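Local atomic coordinates of iminosuccinate reductase (Paracoccus denitrificans, PDB entry 6RQA), a protein that catalyses the NADH-dependent reduction of iminosuccinate to L-aspartate, regenerating the amino-group donor for the beta-hydroxyaspartate cycle of glyoxylate assimilation. Residues K28-L33 against G124-A129; V108-P113 against V118-G123; I140-P145 against G292-G297; E229-P234 against P252-R257. All blocks are in the same frame, centred on the assembly; numbering follows the deposited sequence.

Contact 1 of 4, residues K28-L33 against G124-A129; sequences KEIAGL and GNLLTA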
loop_
_atom_site.group_PDB
_atom_site.type_symbol
_atom_site.label_atom_id
_atom_site.label_comp_id
_atom_site.label_asym_id
_atom_site.label_seq_id
_atom_site.Cartn_x
_atom_site.Cartn_y
_atom_site.Cartn_z
ATOM N N LYS A 28 -19.492 -4.675 -11.620
ATOM C CA LYS A 28 -20.896 -4.812 -11.993
ATOM C C LYS A 28 -21.567 -6.008 -11.329
ATOM O O LYS A 28 -22.801 -6.070 -11.296
ATOM C CB LYS A 28 -21.025 -4.921 -13.514
ATOM C CG LYS A 28 -20.402 -6.172 -14.109
ATOM C CD LYS A 28 -20.391 -6.105 -15.628
ATOM C CE LYS A 28 -19.865 -7.391 -16.243
ATOM N NZ LYS A 28 -20.760 -8.546 -15.965
ATOM N N GLU A 29 -20.791 -6.951 -10.800
ATOM C CA GLU A 29 -21.346 -8.131 -10.154
ATOM C C GLU A 29 -21.618 -7.930 -8.668
ATOM O O GLU A 29 -22.292 -8.769 -8.061
ATOM C CB GLU A 29 -20.401 -9.326 -10.337
ATOM C CG GLU A 29 -20.036 -9.622 -11.784
ATOM C CD GLU A 29 -21.207 -10.150 -12.594
ATOM O OE1 GLU A 29 -22.177 -10.653 -11.988
ATOM O OE2 GLU A 29 -21.155 -10.060 -13.838
ATOM N N ILE A 30 -21.123 -6.839 -8.076
ATOM C CA ILE A 30 -21.213 -6.662 -6.628
ATOM C C ILE A 30 -22.666 -6.556 -6.183
ATOM O O ILE A 30 -23.064 -7.149 -5.174
ATOM C CB ILE A 30 -20.401 -5.428 -6.191
ATOM C CG1 ILE A 30 -18.943 -5.552 -6.641
ATOM C CG2 ILE A 30 -20.485 -5.240 -4.683
ATOM C CD1 ILE A 30 -18.198 -6.695 -5.999
ATOM N N ALA A 31 -23.480 -5.803 -6.929
ATOM C CA ALA A 31 -24.863 -5.571 -6.521
ATOM C C ALA A 31 -25.654 -6.872 -6.452
ATOM O O ALA A 31 -26.452 -7.074 -5.529
ATOM C CB ALA A 31 -25.534 -4.586 -7.477
ATOM N N GLY A 32 -25.449 -7.767 -7.417
ATOM C CA GLY A 32 -26.154 -9.034 -7.420
ATOM C C GLY A 32 -25.641 -10.056 -6.433
ATOM O O GLY A 32 -26.241 -11.129 -6.304
ATOM N N LEU A 33 -24.549 -9.754 -5.735
ATOM C CA LEU A 33 -23.957 -10.659 -4.757
ATOM C C LEU A 33 -24.132 -10.194 -3.322
ATOM O O LEU A 33 -24.459 -11.003 -2.454
ATOM C CB LEU A 33 -22.463 -10.841 -5.047
ATOM C CG LEU A 33 -22.106 -11.517 -6.372
ATOM C CD1 LEU A 33 -20.614 -11.425 -6.642
ATOM C CD2 LEU A 33 -22.562 -12.967 -6.366
ATOM N N GLY A 124 -14.096 -2.080 -5.630
ATOM C CA GLY A 124 -14.285 -1.595 -4.277
ATOM C C GLY A 124 -15.214 -0.411 -4.109
ATOM O O GLY A 124 -15.450 0.025 -2.979
ATOM N N ASN A 125 -15.751 0.120 -5.210
ATOM C CA ASN A 125 -16.624 1.287 -5.113
ATOM C C ASN A 125 -17.886 0.965 -4.320
ATOM O O ASN A 125 -18.129 1.538 -3.251
ATOM C CB ASN A 125 -16.976 1.803 -6.510
ATOM C CG ASN A 125 -15.798 2.458 -7.203
ATOM O OD1 ASN A 125 -14.827 2.854 -6.560
ATOM N ND2 ASN A 125 -15.882 2.580 -8.523
ATOM N N LEU A 126 -18.702 0.038 -4.829
ATOM C CA LEU A 126 -19.926 -0.327 -4.124
ATOM C C LEU A 126 -19.629 -0.976 -2.779
ATOM O O LEU A 126 -20.405 -0.817 -1.830
ATOM C CB LEU A 126 -20.773 -1.260 -4.992
ATOM C CG LEU A 126 -22.122 -1.687 -4.408
ATOM C CD1 LEU A 126 -22.931 -0.469 -3.998
ATOM C CD2 LEU A 126 -22.896 -2.537 -5.400
ATOM N N LEU A 127 -18.511 -1.700 -2.672
ATOM C CA LEU A 127 -18.166 -2.339 -1.406
ATOM C C LEU A 127 -17.928 -1.306 -0.311
ATOM O O LEU A 127 -18.338 -1.507 0.838
ATOM C CB LEU A 127 -16.934 -3.229 -1.578
ATOM C CG LEU A 127 -17.122 -4.559 -2.309
ATOM C CD1 LEU A 127 -15.843 -5.382 -2.256
ATOM C CD2 LEU A 127 -18.286 -5.338 -1.719
ATOM N N THR A 128 -17.273 -0.192 -0.650
ATOM C CA THR A 128 -16.983 0.833 0.348
ATOM C C THR A 128 -18.266 1.395 0.950
ATOM O O THR A 128 -18.393 1.506 2.175
ATOM C CB THR A 128 -16.149 1.954 -0.273
ATOM O OG1 THR A 128 -14.936 1.411 -0.809
ATOM C CG2 THR A 128 -15.806 3.002 0.776
ATOM N N ALA A 129 -19.231 1.752 0.101
ATOM C CA ALA A 129 -20.491 2.291 0.603
ATOM C C ALA A 129 -21.239 1.261 1.439
ATOM O O ALA A 129 -21.876 1.606 2.441
ATOM C CB ALA A 129 -21.359 2.774 -0.559
#
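I30 sets its CG2 methyl against two leucines at once: CG2 lies 3.7 Å from L126 CD2 and the same 3.7 Å from L127 CD2. The I30 and L126 side chains slide past one another in opposite directions, while I30 and L127 cross at roughly a right angle, so a single methyl is met by the ends of two neighbouring side chains of one helix. A31 extends the contact at its exposed margin, its CB lying 3.9 Å from L126 CD2. No hydrogen bond crosses between K28-L33 and G124-A129; the side chains meet by apolar packing, and L126 CD2 also rests on the backbone at A31 N.

The torsions explain the meeting. L126 carries CG anti to its backbone N (chi1 -178°), which sends CD2 out over both I30 and A31. L127 has CG beside the N instead, and its CD2 comes nearer to I30 than the direction of its CB would suggest.

Behind the leucines stands the first turn of helix 125-143. There G124 O accepts from T128 N at 3.0 Å and from T128 OG1 at 2.6 Å, the two donors arriving on opposite faces of the carbonyl plane. T128 OG1 is also bonded to K88 NZ, the proposed proton donor/acceptor, and E27 OE2 takes the N-H of L126.

Farther out, I30 and L127 both lean on V326 of helix 316-333 and on V122 of strand 118-123, while L126 packs on F162 of helix 158-170. The short helix 30-33 is thereby laid against the start of helix 125-143, beside the mixed sheet.

Contact 2 of 4, residues V108-P113 against V118-G123; sequences VFLFDP and VSAAVG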
loop_
_atom_site.group_PDB
_atom_site.type_symbol
_atom_site.label_atom_id
_atom_site.label_comp_id
_atom_site.label_asym_id
_atom_site.label_seq_id
_atom_site.Cartn_x
_atom_site.Cartn_y
_atom_site.Cartn_z
ATOM N N VAL A 108 -10.033 -3.695 -3.965
ATOM C CA VAL A 108 -9.555 -4.572 -2.904
ATOM C C VAL A 108 -8.745 -5.698 -3.529
ATOM O O VAL A 108 -9.199 -6.345 -4.482
ATOM C CB VAL A 108 -10.720 -5.133 -2.070
ATOM C CG1 VAL A 108 -10.185 -6.021 -0.953
ATOM C CG2 VAL A 108 -11.559 -4.003 -1.500
ATOM N N PHE A 109 -7.546 -5.925 -3.000
ATOM C CA PHE A 109 -6.691 -7.029 -3.421
ATOM C C PHE A 109 -6.511 -7.966 -2.237
ATOM O O PHE A 109 -5.986 -7.560 -1.196
ATOM C CB PHE A 109 -5.335 -6.526 -3.920
ATOM C CG PHE A 109 -5.431 -5.475 -4.990
ATOM C CD1 PHE A 109 -5.816 -5.810 -6.278
ATOM C CD2 PHE A 109 -5.124 -4.153 -4.710
ATOM C CE1 PHE A 109 -5.898 -4.842 -7.266
ATOM C CE2 PHE A 109 -5.205 -3.184 -5.693
ATOM C CZ PHE A 109 -5.593 -3.529 -6.972
ATOM N N LEU A 110 -6.951 -9.211 -2.394
ATOM C CA LEU A 110 -6.811 -10.225 -1.360
ATOM C C LEU A 110 -5.604 -11.104 -1.657
ATOM O O LEU A 110 -5.305 -11.399 -2.818
ATOM C CB LEU A 110 -8.074 -11.082 -1.257
ATOM C CG LEU A 110 -9.362 -10.341 -0.891
ATOM C CD1 LEU A 110 -10.532 -11.307 -0.790
ATOM C CD2 LEU A 110 -9.184 -9.572 0.405
ATOM N N PHE A 111 -4.910 -11.514 -0.599
ATOM C CA PHE A 111 -3.726 -12.349 -0.712
ATOM C C PHE A 111 -3.894 -13.589 0.151
ATOM O O PHE A 111 -4.575 -13.563 1.179
ATOM C CB PHE A 111 -2.458 -11.589 -0.293
ATOM C CG PHE A 111 -1.989 -10.580 -1.305
ATOM C CD1 PHE A 111 -2.696 -9.408 -1.517
ATOM C CD2 PHE A 111 -0.833 -10.800 -2.038
ATOM C CE1 PHE A 111 -2.265 -8.479 -2.445
ATOM C CE2 PHE A 111 -0.396 -9.875 -2.966
ATOM C CZ PHE A 111 -1.113 -8.712 -3.169
ATOM N N ASP A 112 -3.270 -14.672 -0.279
ATOM C CA ASP A 112 -3.298 -15.914 0.483
ATOM C C ASP A 112 -2.401 -15.779 1.707
ATOM O O ASP A 112 -1.188 -15.581 1.553
ATOM C CB ASP A 112 -2.842 -17.073 -0.398
ATOM C CG ASP A 112 -3.143 -18.429 0.207
ATOM O OD1 ASP A 112 -3.424 -18.502 1.421
ATOM O OD2 ASP A 112 -3.090 -19.429 -0.538
ATOM N N PRO A 113 -2.936 -15.872 2.929
ATOM C CA PRO A 113 -2.078 -15.714 4.115
ATOM C C PRO A 113 -1.113 -16.866 4.329
ATOM O O PRO A 113 -0.157 -16.711 5.101
ATOM C CB PRO A 113 -3.085 -15.613 5.272
ATOM C CG PRO A 113 -4.421 -15.365 4.625
ATOM C CD PRO A 113 -4.352 -16.032 3.291
ATOM N N VAL A 118 -1.145 -13.582 -4.505
ATOM C CA VAL A 118 -2.405 -12.870 -4.661
ATOM C C VAL A 118 -3.509 -13.874 -4.969
ATOM O O VAL A 118 -3.306 -14.840 -5.716
ATOM C CB VAL A 118 -2.283 -11.800 -5.761
ATOM C CG1 VAL A 118 -1.868 -12.428 -7.089
ATOM C CG2 VAL A 118 -3.586 -11.026 -5.906
ATOM N N SER A 119 -4.681 -13.668 -4.371
ATOM C CA SER A 119 -5.799 -14.581 -4.567
ATOM C C SER A 119 -6.992 -13.956 -5.272
ATOM O O SER A 119 -7.669 -14.648 -6.035
ATOM C CB SER A 119 -6.260 -15.157 -3.221
ATOM O OG SER A 119 -6.625 -14.127 -2.320
ATOM N N ALA A 120 -7.270 -12.672 -5.048
ATOM C CA ALA A 120 -8.463 -12.066 -5.620
ATOM C C ALA A 120 -8.270 -10.568 -5.806
ATOM O O ALA A 120 -7.500 -9.927 -5.088
ATOM C CB ALA A 120 -9.696 -12.327 -4.745
ATOM N N ALA A 121 -8.984 -10.024 -6.791
ATOM C CA ALA A 121 -9.109 -8.586 -6.998
ATOM C C ALA A 121 -10.583 -8.274 -7.191
ATOM O O ALA A 121 -11.232 -8.854 -8.068
ATOM C CB ALA A 121 -8.296 -8.115 -8.205
ATOM N N VAL A 122 -11.114 -7.370 -6.371
ATOM C CA VAL A 122 -12.540 -7.072 -6.344
ATOM C C VAL A 122 -12.738 -5.572 -6.495
ATOM O O VAL A 122 -11.990 -4.777 -5.913
ATOM C CB VAL A 122 -13.196 -7.573 -5.038
ATOM C CG1 VAL A 122 -14.705 -7.417 -5.099
ATOM C CG2 VAL A 122 -12.812 -9.019 -4.766
ATOM N N GLY A 123 -13.740 -5.185 -7.280
ATOM C CA GLY A 123 -14.109 -3.781 -7.346
ATOM C C GLY A 123 -14.558 -3.276 -5.986
ATOM O O GLY A 123 -15.301 -3.946 -5.267
HETATM O O HOH W 1 -7.442 -15.335 0.261
#
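V108 pairs with V122, and from there an antiparallel beta hairpin runs up to a classic beta bulge, where S119 and A120 together face L110. The two strands sit side by side in the mixed sheet, their directions 158° apart.

The tight part is the regular ladder. V108 N gives to V122 O at 3.0 Å, V122 N returns a bond to V108 O, and L110 N reaches A120 O at 2.8 Å. Between these, F109 and A121 form a non-hydrogen-bonded pair, with F109 CD1 3.9 Å from A121 CB. At the bulge L110 O is gripped by S119 N (2.8 Å) and A120 N (3.2 Å), both coming from one face of its carbonyl plane; the register then slips by one residue, so F111 pairs with V118.

F111 has CG beside its own N (chi1 -74°), and the ring swings back although its CB points away: V118 CA sits over one face, 4.1 Å from the centroid, in a CH-pi contact. Were F111 cut back to alanine, V118 CA would probably lose the ring face it lies over, and Y72 of the second subunit its aromatic partner. F109 stacks on F109 of that subunit too, so the hairpin helps build the dimer interface, while L110 and V108 pack against helix 316-333.

Toward the turn the fit loosens. D112 makes only marginal contact with the other strand and bonds D114 N through OD1. S119, partly exposed, holds a water 3.0 Å from its OG, and that water makes a weak bond to F111 O.

Contact 3 of 4, residues I140-P145 against G292-G297; sequences IKYLAP and GAVVAG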
loop_
_atom_site.group_PDB
_atom_site.type_symbol
_atom_site.label_atom_id
_atom_site.label_comp_id
_atom_site.label_asym_id
_atom_site.label_seq_id
_atom_site.Cartn_x
_atom_site.Cartn_y
_atom_site.Cartn_z
ATOM N N ILE A 140 -25.689 1.047 15.578
ATOM C CA ILE A 140 -27.101 1.201 15.912
ATOM C C ILE A 140 -27.587 0.001 16.716
ATOM O O ILE A 140 -28.228 0.150 17.762
ATOM C CB ILE A 140 -27.938 1.403 14.636
ATOM C CG1 ILE A 140 -27.609 2.748 13.987
ATOM C CG2 ILE A 140 -29.425 1.310 14.947
ATOM C CD1 ILE A 140 -28.367 3.004 12.706
ATOM N N LYS A 141 -27.274 -1.209 16.245
ATOM C CA LYS A 141 -27.741 -2.413 16.925
ATOM C C LYS A 141 -27.257 -2.481 18.369
ATOM O O LYS A 141 -27.970 -2.997 19.237
ATOM C CB LYS A 141 -27.288 -3.655 16.157
ATOM C CG LYS A 141 -27.728 -4.970 16.781
ATOM C CD LYS A 141 -27.106 -6.155 16.063
ATOM C CE LYS A 141 -27.446 -7.465 16.755
ATOM N NZ LYS A 141 -26.807 -8.628 16.077
ATOM N N TYR A 142 -26.064 -1.954 18.653
ATOM C CA TYR A 142 -25.461 -2.097 19.970
ATOM C C TYR A 142 -25.490 -0.831 20.818
ATOM O O TYR A 142 -25.165 -0.903 22.008
ATOM C CB TYR A 142 -24.007 -2.578 19.838
ATOM C CG TYR A 142 -23.875 -4.022 19.400
ATOM C CD1 TYR A 142 -23.954 -5.057 20.323
ATOM C CD2 TYR A 142 -23.670 -4.350 18.067
ATOM C CE1 TYR A 142 -23.836 -6.379 19.931
ATOM C CE2 TYR A 142 -23.551 -5.669 17.663
ATOM C CZ TYR A 142 -23.634 -6.678 18.599
ATOM O OH TYR A 142 -23.516 -7.992 18.204
ATOM N N LEU A 143 -25.869 0.321 20.256
ATOM C CA LEU A 143 -25.834 1.571 21.008
ATOM C C LEU A 143 -27.099 2.416 20.914
ATOM O O LEU A 143 -27.219 3.383 21.674
ATOM C CB LEU A 143 -24.642 2.432 20.562
ATOM C CG LEU A 143 -23.249 1.807 20.662
ATOM C CD1 LEU A 143 -22.215 2.707 20.006
ATOM C CD2 LEU A 143 -22.882 1.533 22.113
ATOM N N ALA A 144 -28.034 2.095 20.024
ATOM C CA ALA A 144 -29.219 2.925 19.870
ATOM C C ALA A 144 -30.089 2.868 21.125
ATOM O O ALA A 144 -30.130 1.848 21.819
ATOM C CB ALA A 144 -30.037 2.482 18.660
ATOM N N PRO A 145 -30.790 3.957 21.440
ATOM C CA PRO A 145 -31.696 3.939 22.592
ATOM C C PRO A 145 -32.788 2.894 22.421
ATOM O O PRO A 145 -33.189 2.557 21.305
ATOM C CB PRO A 145 -32.277 5.359 22.611
ATOM C CG PRO A 145 -31.276 6.188 21.871
ATOM C CD PRO A 145 -30.719 5.287 20.812
ATOM N N GLY A 292 -16.240 -2.341 18.799
ATOM C CA GLY A 292 -16.061 -3.782 18.801
ATOM C C GLY A 292 -16.095 -4.391 20.189
ATOM O O GLY A 292 -16.542 -5.528 20.360
ATOM N N ALA A 293 -15.617 -3.654 21.196
ATOM C CA ALA A 293 -15.673 -4.158 22.564
ATOM C C ALA A 293 -17.111 -4.331 23.032
ATOM O O ALA A 293 -17.394 -5.205 23.861
ATOM C CB ALA A 293 -14.913 -3.223 23.504
ATOM N N VAL A 294 -18.031 -3.512 22.519
ATOM C CA VAL A 294 -19.445 -3.712 22.809
ATOM C C VAL A 294 -19.961 -4.953 22.092
ATOM O O VAL A 294 -20.772 -5.712 22.638
ATOM C CB VAL A 294 -20.251 -2.459 22.420
ATOM C CG1 VAL A 294 -21.713 -2.622 22.804
ATOM C CG2 VAL A 294 -19.654 -1.223 23.071
ATOM N N VAL A 295 -19.496 -5.182 20.862
ATOM C CA VAL A 295 -19.934 -6.349 20.103
ATOM C C VAL A 295 -19.405 -7.629 20.737
ATOM O O VAL A 295 -20.119 -8.635 20.825
ATOM C CB VAL A 295 -19.497 -6.220 18.632
ATOM C CG1 VAL A 295 -20.008 -7.398 17.819
ATOM C CG2 VAL A 295 -19.987 -4.904 18.045
ATOM N N ALA A 296 -18.155 -7.612 21.196
ATOM C CA ALA A 296 -17.535 -8.785 21.800
ATOM C C ALA A 296 -17.989 -9.033 23.232
ATOM O O ALA A 296 -17.512 -9.988 23.856
ATOM C CB ALA A 296 -16.011 -8.655 21.761
ATOM N N GLY A 297 -18.883 -8.207 23.769
ATOM C CA GLY A 297 -19.384 -8.392 25.113
ATOM C C GLY A 297 -18.501 -7.855 26.219
ATOM O O GLY A 297 -18.869 -7.979 27.394
#
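Y142 and V294 mark the closest backbone approach of two helix ends, their CA atoms 6.8 Å apart. I140-P145 carries the end of helix 125-143 and the start of the loop after it; G292-G297 ends helix 291-295 in a Schellman motif, with G297 at positive phi (82°) and its N weakly bonded back to V294 O. No hydrogen bond links the two segments.

Y142 does most of the touching. Its CB meets V294 CG1 at 3.7 Å as the two side chains slide past each other in opposite directions. The ring, hinged with CG beside the backbone N (chi1 -72°), then runs across V295 at about a right angle. V295 CG2 lies over one ring face, 3.9 Å from the centroid, as a CH-pi contact shifted toward the CD2-CE2 rim, while CG1 sits 3.6 Å from Y142 OH. The opposite face has K141 CG above it, so aliphatic groups flank the ring on both sides. L143 adds a loose touch, CD2 to V294 CG2 at 4.4 Å.

The hydroxyl is bonded to E44 OE1 on helix 36-51, and the same oxygen takes a salt bridge from K141 NZ. The tyrosine thus works in two ways: its CB packs on V294 and one ring face on V295, and its polar end is tied to a carboxylate of a third helix, whose negative charge K141 is likely to balance.

Contact 4 of 4, residues E229-P234 against P252-R257; sequences EHVKGP and PALVAR
V231 turns its CB toward helix 252-256, and the side chain can be followed outward from there. CB itself lies 3.9 Å from L254 CD1. Of the two branches, CG2, anti to the carbonyl carbon, enters the fork of L254, touching CD2 at 3.7 Å and CD1 at 3.8 Å; the two side chains cross at about a right angle. CG1, anti to the backbone N (chi1 -179°), faces R257 instead, 4.1 Å from its NH2.

That same NH2 goes on to the V231 backbone, donating to V231 O at 3.2 Å with an N-H...O angle of 151°. The donor stands well above the carbonyl plane, whereas the oxygen lies at the guanidinium edge, tilted slightly from its plane. R257 NH1 bonds N228 OD1, so two bonds fix the group, and NE adds a long, weak ion pair with E306. E229 carries an opposite charge nearby without contact, which would probably add a mild attraction. A leucine in place of R257 would probably leave V231 O and N228 OD1 without these donors and set the 229-234 loop freer to shift.

V231 and L254 also pack on L226 and I237, and V231 and R257 on V307. This is loop and helix packed against strand 224-226 and the interior strands 235-239 and 307-311 of the parallel sheet, as in a Rossmann-type NAD-binding domain.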
loop_
_atom_site.group_PDB
_atom_site.type_symbol
_atom_site.label_atom_id
_atom_site.label_comp_id
_atom_site.label_asym_id
_atom_site.label_seq_id
_atom_site.Cartn_x
_atom_site.Cartn_y
_atom_site.Cartn_z
ATOM N N GLU A 229 -26.603 22.030 21.896
ATOM C CA GLU A 229 -27.960 22.193 22.402
ATOM C C GLU A 229 -29.025 21.691 21.436
ATOM O O GLU A 229 -30.207 21.683 21.797
ATOM C CB GLU A 229 -28.220 23.662 22.745
ATOM C CG GLU A 229 -27.452 24.160 23.962
ATOM C CD GLU A 229 -27.649 23.276 25.182
ATOM O OE1 GLU A 229 -26.826 22.361 25.399
ATOM O OE2 GLU A 229 -28.632 23.493 25.923
ATOM N N HIS A 230 -28.643 21.273 20.227
ATOM C CA HIS A 230 -29.610 20.667 19.317
ATOM C C HIS A 230 -30.067 19.308 19.832
ATOM O O HIS A 230 -31.266 19.006 19.839
ATOM C CB HIS A 230 -29.006 20.531 17.917
ATOM C CG HIS A 230 -28.954 21.814 17.148
ATOM N ND1 HIS A 230 -28.192 21.968 16.011
ATOM C CD2 HIS A 230 -29.577 22.999 17.346
ATOM C CE1 HIS A 230 -28.342 23.195 15.545
ATOM N NE2 HIS A 230 -29.178 23.841 16.337
ATOM N N VAL A 231 -29.123 18.478 20.270
ATOM C CA VAL A 231 -29.439 17.118 20.690
ATOM C C VAL A 231 -30.127 17.158 22.048
ATOM O O VAL A 231 -29.581 17.685 23.024
ATOM C CB VAL A 231 -28.174 16.253 20.736
ATOM C CG1 VAL A 231 -28.518 14.833 21.158
ATOM C CG2 VAL A 231 -27.482 16.260 19.384
ATOM N N LYS A 232 -31.331 16.595 22.116
ATOM C CA LYS A 232 -32.096 16.509 23.350
ATOM C C LYS A 232 -32.579 15.078 23.541
ATOM O O LYS A 232 -32.947 14.404 22.573
ATOM C CB LYS A 232 -33.295 17.471 23.336
ATOM C CG LYS A 232 -32.951 18.924 23.015
ATOM C CD LYS A 232 -32.792 19.777 24.271
ATOM C CE LYS A 232 -31.412 19.630 24.895
ATOM N NZ LYS A 232 -31.255 20.481 26.105
ATOM N N GLY A 233 -32.569 14.618 24.789
ATOM C CA GLY A 233 -33.037 13.294 25.118
ATOM C C GLY A 233 -32.065 12.205 24.708
ATOM O O GLY A 233 -30.965 12.475 24.217
ATOM N N PRO A 234 -32.453 10.947 24.918
ATOM C CA PRO A 234 -31.597 9.829 24.502
ATOM C C PRO A 234 -31.405 9.816 22.991
ATOM O O PRO A 234 -32.370 9.833 22.224
ATOM C CB PRO A 234 -32.364 8.593 24.987
ATOM C CG PRO A 234 -33.256 9.099 26.075
ATOM C CD PRO A 234 -33.637 10.490 25.666
ATOM N N PRO A 252 -17.840 20.223 19.009
ATOM C CA PRO A 252 -16.955 19.558 19.980
ATOM C C PRO A 252 -17.525 19.504 21.389
ATOM O O PRO A 252 -17.196 18.578 22.142
ATOM C CB PRO A 252 -15.676 20.402 19.916
ATOM C CG PRO A 252 -15.678 20.962 18.532
ATOM C CD PRO A 252 -17.120 21.222 18.198
ATOM N N ALA A 253 -18.370 20.465 21.768
ATOM C CA ALA A 253 -19.024 20.397 23.071
ATOM C C ALA A 253 -19.996 19.225 23.136
ATOM O O ALA A 253 -20.117 18.567 24.176
ATOM C CB ALA A 253 -19.746 21.711 23.367
ATOM N N LEU A 254 -20.703 18.955 22.035
ATOM C CA LEU A 254 -21.572 17.784 21.978
ATOM C C LEU A 254 -20.761 16.496 22.040
ATOM O O LEU A 254 -21.171 15.526 22.689
ATOM C CB LEU A 254 -22.418 17.826 20.705
ATOM C CG LEU A 254 -23.219 16.574 20.345
ATOM C CD1 LEU A 254 -24.284 16.292 21.394
ATOM C CD2 LEU A 254 -23.839 16.722 18.965
ATOM N N VAL A 255 -19.606 16.471 21.372
ATOM C CA VAL A 255 -18.732 15.307 21.428
ATOM C C VAL A 255 -18.196 15.101 22.839
ATOM O O VAL A 255 -17.953 13.963 23.260
ATOM C CB VAL A 255 -17.591 15.461 20.402
ATOM C CG1 VAL A 255 -16.694 14.234 20.395
ATOM C CG2 VAL A 255 -18.160 15.722 19.014
ATOM N N ALA A 256 -18.023 16.184 23.600
ATOM C CA ALA A 256 -17.405 16.070 24.917
ATOM C C ALA A 256 -18.335 15.424 25.936
ATOM O O ALA A 256 -17.861 14.764 26.868
ATOM C CB ALA A 256 -16.955 17.446 25.407
ATOM N N ARG A 257 -19.649 15.592 25.788
ATOM C CA ARG A 257 -20.603 15.085 26.766
ATOM C C ARG A 257 -21.193 13.733 26.375
ATOM O O ARG A 257 -22.124 13.262 27.034
ATOM C CB ARG A 257 -21.724 16.105 26.994
ATOM C CG ARG A 257 -22.843 16.090 25.962
ATOM C CD ARG A 257 -23.996 16.972 26.423
ATOM N NE ARG A 257 -25.302 16.445 26.032
ATOM C CZ ARG A 257 -26.004 16.876 24.989
ATOM N NH1 ARG A 257 -25.529 17.847 24.221
ATOM N NH2 ARG A 257 -27.185 16.340 24.714
#

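From the N terminus, contact 1 opens first, joining the early helix 30-33 to the start of helix 125-143 and enclosing 90 residues, of which 39 are strand and 16 helix. Nested inside that loop is contact 2, the tight hairpin of the mixed sheet; the two touch at the end of strand 118-123. That strand leads straight into helix 125-143, whose far end opens contact 3 about 26 Å (centre to centre) from contact 1. Contact 3 closes a loop of 146 residues carrying most strands of the parallel sheet, and contact 4 is nested within it, meeting it where P145 packs on P234. No two loops cross: helix 125-143 joins the pairs, running from the mixed sheet to the NAD-binding parallel sheet.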